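PDB 3HNM: putative chitobiase from Bacteroides thetaiotaomicron, which is of unknown function but carries an F5/8 type C (discoidin-like) domain that probably binds carbohydrate. Local coordinates for residues N25-D30 with W53-D58. Residues are numbered along the deposited sequence; the frame is centred on the assembly and turned at random.
Sequences NCCTQD and WLCRWD
R56 reaches along the 25-30 loop with its chain extended from CG to NE, and its flat guanidinium meets two different groups there. The amide of Q29 brings OE1 over one guanidinium face, the two planes only 13° apart; Q29 OE1 sits 3.0 Å from R56 NE, at an angle too poor for a hydrogen bond. D30 instead comes to the edge: its OD1 takes R56 NH2 on the syn side at 2.6 Å, forming a salt bridge. Arginine suits this place because its long, flat cation can offer a face and an edge at once. The carboxylates of D30 and D58 lie near each other, and R56, together with the hydrogen bond from D58 OD1 to Y34, may offset their like charges.

At the inner end the short, polar side chain of N25 serves the backbone. A trans chi1 of -175° swings its amide toward the facing segment, where N25 OD1 accepts the main-chain N-H of R56 at 2.9 Å, the donor tilted 33° from the carbonyl plane. The backbone O of N25 lies at the indole edge of W53, taking a weak bond from NE1. C26 SG approaches the same ring obliquely, 3.6 Å from W53 NE1, while C27 turns its thiol against L54 CB; each cysteine is small enough for its place.

The contact ties the loop following strand 20-23, an outer strand of the five-stranded sheet, to strand 53-54, an outer strand of the four-stranded one, consistent with the beta-sandwich of F5/8 type C domains. W53 bonds through its backbone to L157 of strand 156-166, its ring stands edge-to-face with F67 of strand 65-71, and its side chain is about 7 Å from a bound magnesium ion. Onward, the 25-30 loop leads into helix 32-35, where Y34 touches both C27 and W57.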
loop_
_atom_site.group_PDB
_atom_site.type_symbol
_atom_site.label_atom_id
_atom_site.label_comp_id
_atom_site.label_asym_id
_atom_site.label_seq_id
_atom_site.Cartn_x
_atom_site.Cartn_y
_atom_site.Cartn_z
ATOM N N ASN A 25 7.760 -2.441 -8.685
ATOM C CA ASN A 25 6.904 -3.190 -9.603
ATOM C C ASN A 25 5.540 -2.553 -9.891
ATOM O O ASN A 25 4.752 -2.281 -8.984
ATOM C CB ASN A 25 6.746 -4.624 -9.048
ATOM C CG ASN A 25 5.982 -5.550 -9.975
ATOM O OD1 ASN A 25 4.786 -5.399 -10.136
ATOM N ND2 ASN A 25 6.675 -6.517 -10.582
ATOM N N CYS A 26 5.287 -2.309 -11.176
ATOM C CA CYS A 26 4.019 -1.742 -11.656
ATOM C C CYS A 26 3.842 -2.156 -13.118
ATOM O O CYS A 26 4.790 -2.593 -13.765
ATOM C CB CYS A 26 4.020 -0.211 -11.544
ATOM S SG CYS A 26 2.395 0.572 -11.887
ATOM N N CYS A 27 2.634 -2.027 -13.643
ATOM C CA CYS A 27 2.388 -2.398 -15.026
ATOM C C CYS A 27 2.855 -1.291 -15.978
ATOM O O CYS A 27 3.087 -1.553 -17.156
ATOM C CB CYS A 27 0.901 -2.642 -15.226
ATOM S SG CYS A 27 -0.072 -1.155 -14.961
ATOM N N THR A 28 2.993 -0.067 -15.452
ATOM C CA THR A 28 3.405 1.109 -16.230
ATOM C C THR A 28 4.847 1.038 -16.736
ATOM O O THR A 28 5.237 1.756 -17.666
ATOM C CB THR A 28 3.255 2.439 -15.425
ATOM O OG1 THR A 28 4.247 2.506 -14.389
ATOM C CG2 THR A 28 1.870 2.543 -14.819
ATOM N N GLN A 29 5.646 0.173 -16.130
ATOM C CA GLN A 29 7.034 0.026 -16.549
ATOM C C GLN A 29 7.120 -0.207 -18.058
ATOM O O GLN A 29 8.016 0.314 -18.722
ATOM C CB GLN A 29 7.657 -1.148 -15.815
ATOM C CG GLN A 29 9.113 -1.331 -16.069
ATOM C CD GLN A 29 9.573 -2.663 -15.558
ATOM O OE1 GLN A 29 10.258 -3.387 -16.264
ATOM N NE2 GLN A 29 9.193 -3.004 -14.323
ATOM N N ASP A 30 6.174 -0.986 -18.582
ATOM C CA ASP A 30 6.127 -1.320 -20.003
ATOM C C ASP A 30 5.429 -0.274 -20.883
ATOM O O ASP A 30 5.462 0.928 -20.600
ATOM C CB ASP A 30 5.438 -2.675 -20.213
ATOM C CG ASP A 30 6.251 -3.850 -19.686
ATOM O OD1 ASP A 30 7.473 -3.937 -19.963
ATOM O OD2 ASP A 30 5.649 -4.709 -19.007
ATOM N N TRP A 53 -4.057 -0.382 -8.574
ATOM C CA TRP A 53 -2.648 -0.448 -8.958
ATOM C C TRP A 53 -2.446 -1.850 -9.527
ATOM O O TRP A 53 -2.945 -2.826 -8.966
ATOM C CB TRP A 53 -1.727 -0.269 -7.749
ATOM C CG TRP A 53 -0.345 -0.826 -7.977
ATOM C CD1 TRP A 53 0.712 -0.207 -8.602
ATOM C CD2 TRP A 53 0.104 -2.144 -7.647
ATOM N NE1 TRP A 53 1.786 -1.062 -8.683
ATOM C CE2 TRP A 53 1.443 -2.259 -8.107
ATOM C CE3 TRP A 53 -0.496 -3.244 -7.012
ATOM C CZ2 TRP A 53 2.194 -3.442 -7.946
ATOM C CZ3 TRP A 53 0.249 -4.415 -6.854
ATOM C CH2 TRP A 53 1.581 -4.502 -7.321
ATOM N N LEU A 54 -1.713 -1.952 -10.629
ATOM C CA LEU A 54 -1.476 -3.248 -11.236
ATOM C C LEU A 54 0.022 -3.544 -11.308
ATOM O O LEU A 54 0.827 -2.670 -11.627
ATOM C CB LEU A 54 -2.095 -3.293 -12.632
ATOM C CG LEU A 54 -2.410 -4.694 -13.140
ATOM C CD1 LEU A 54 -3.430 -5.333 -12.199
ATOM C CD2 LEU A 54 -2.954 -4.636 -14.571
ATOM N N CYS A 55 0.386 -4.777 -10.973
ATOM C CA CYS A 55 1.778 -5.214 -11.006
ATOM C C CYS A 55 2.232 -5.279 -12.468
ATOM O O CYS A 55 1.441 -5.009 -13.364
ATOM C CB CYS A 55 1.881 -6.601 -10.402
ATOM S SG CYS A 55 0.825 -7.750 -11.256
ATOM N N ARG A 56 3.491 -5.637 -12.714
ATOM C CA ARG A 56 3.973 -5.745 -14.084
ATOM C C ARG A 56 3.216 -6.922 -14.677
ATOM O O ARG A 56 3.184 -8.006 -14.092
ATOM C CB ARG A 56 5.466 -6.023 -14.123
ATOM C CG ARG A 56 6.156 -5.229 -15.181
ATOM C CD ARG A 56 7.487 -5.818 -15.530
ATOM N NE ARG A 56 7.955 -5.278 -16.798
ATOM C CZ ARG A 56 8.925 -5.814 -17.523
ATOM N NH1 ARG A 56 9.536 -6.911 -17.100
ATOM N NH2 ARG A 56 9.277 -5.255 -18.670
ATOM N N TRP A 57 2.614 -6.720 -15.840
ATOM C CA TRP A 57 1.815 -7.770 -16.427
ATOM C C TRP A 57 2.426 -8.499 -17.605
ATOM O O TRP A 57 2.152 -9.686 -17.819
ATOM C CB TRP A 57 0.448 -7.194 -16.801
ATOM C CG TRP A 57 -0.663 -8.196 -16.773
ATOM C CD1 TRP A 57 -1.021 -9.042 -17.769
ATOM C CD2 TRP A 57 -1.544 -8.471 -15.673
ATOM N NE1 TRP A 57 -2.070 -9.833 -17.367
ATOM C CE2 TRP A 57 -2.413 -9.506 -16.085
ATOM C CE3 TRP A 57 -1.680 -7.946 -14.382
ATOM C CZ2 TRP A 57 -3.412 -10.028 -15.252
ATOM C CZ3 TRP A 57 -2.674 -8.468 -13.551
ATOM C CH2 TRP A 57 -3.527 -9.500 -13.995
ATOM N N ASP A 58 3.261 -7.804 -18.366
ATOM C CA ASP A 58 3.877 -8.419 -19.542
ATOM C C ASP A 58 4.919 -9.443 -19.118
ATOM O O ASP A 58 5.245 -10.368 -19.865
ATOM C CB ASP A 58 4.524 -7.352 -20.437
ATOM C CG ASP A 58 3.521 -6.308 -20.946
ATOM O OD1 ASP A 58 2.306 -6.614 -21.050
ATOM O OD2 ASP A 58 3.961 -5.179 -21.265
#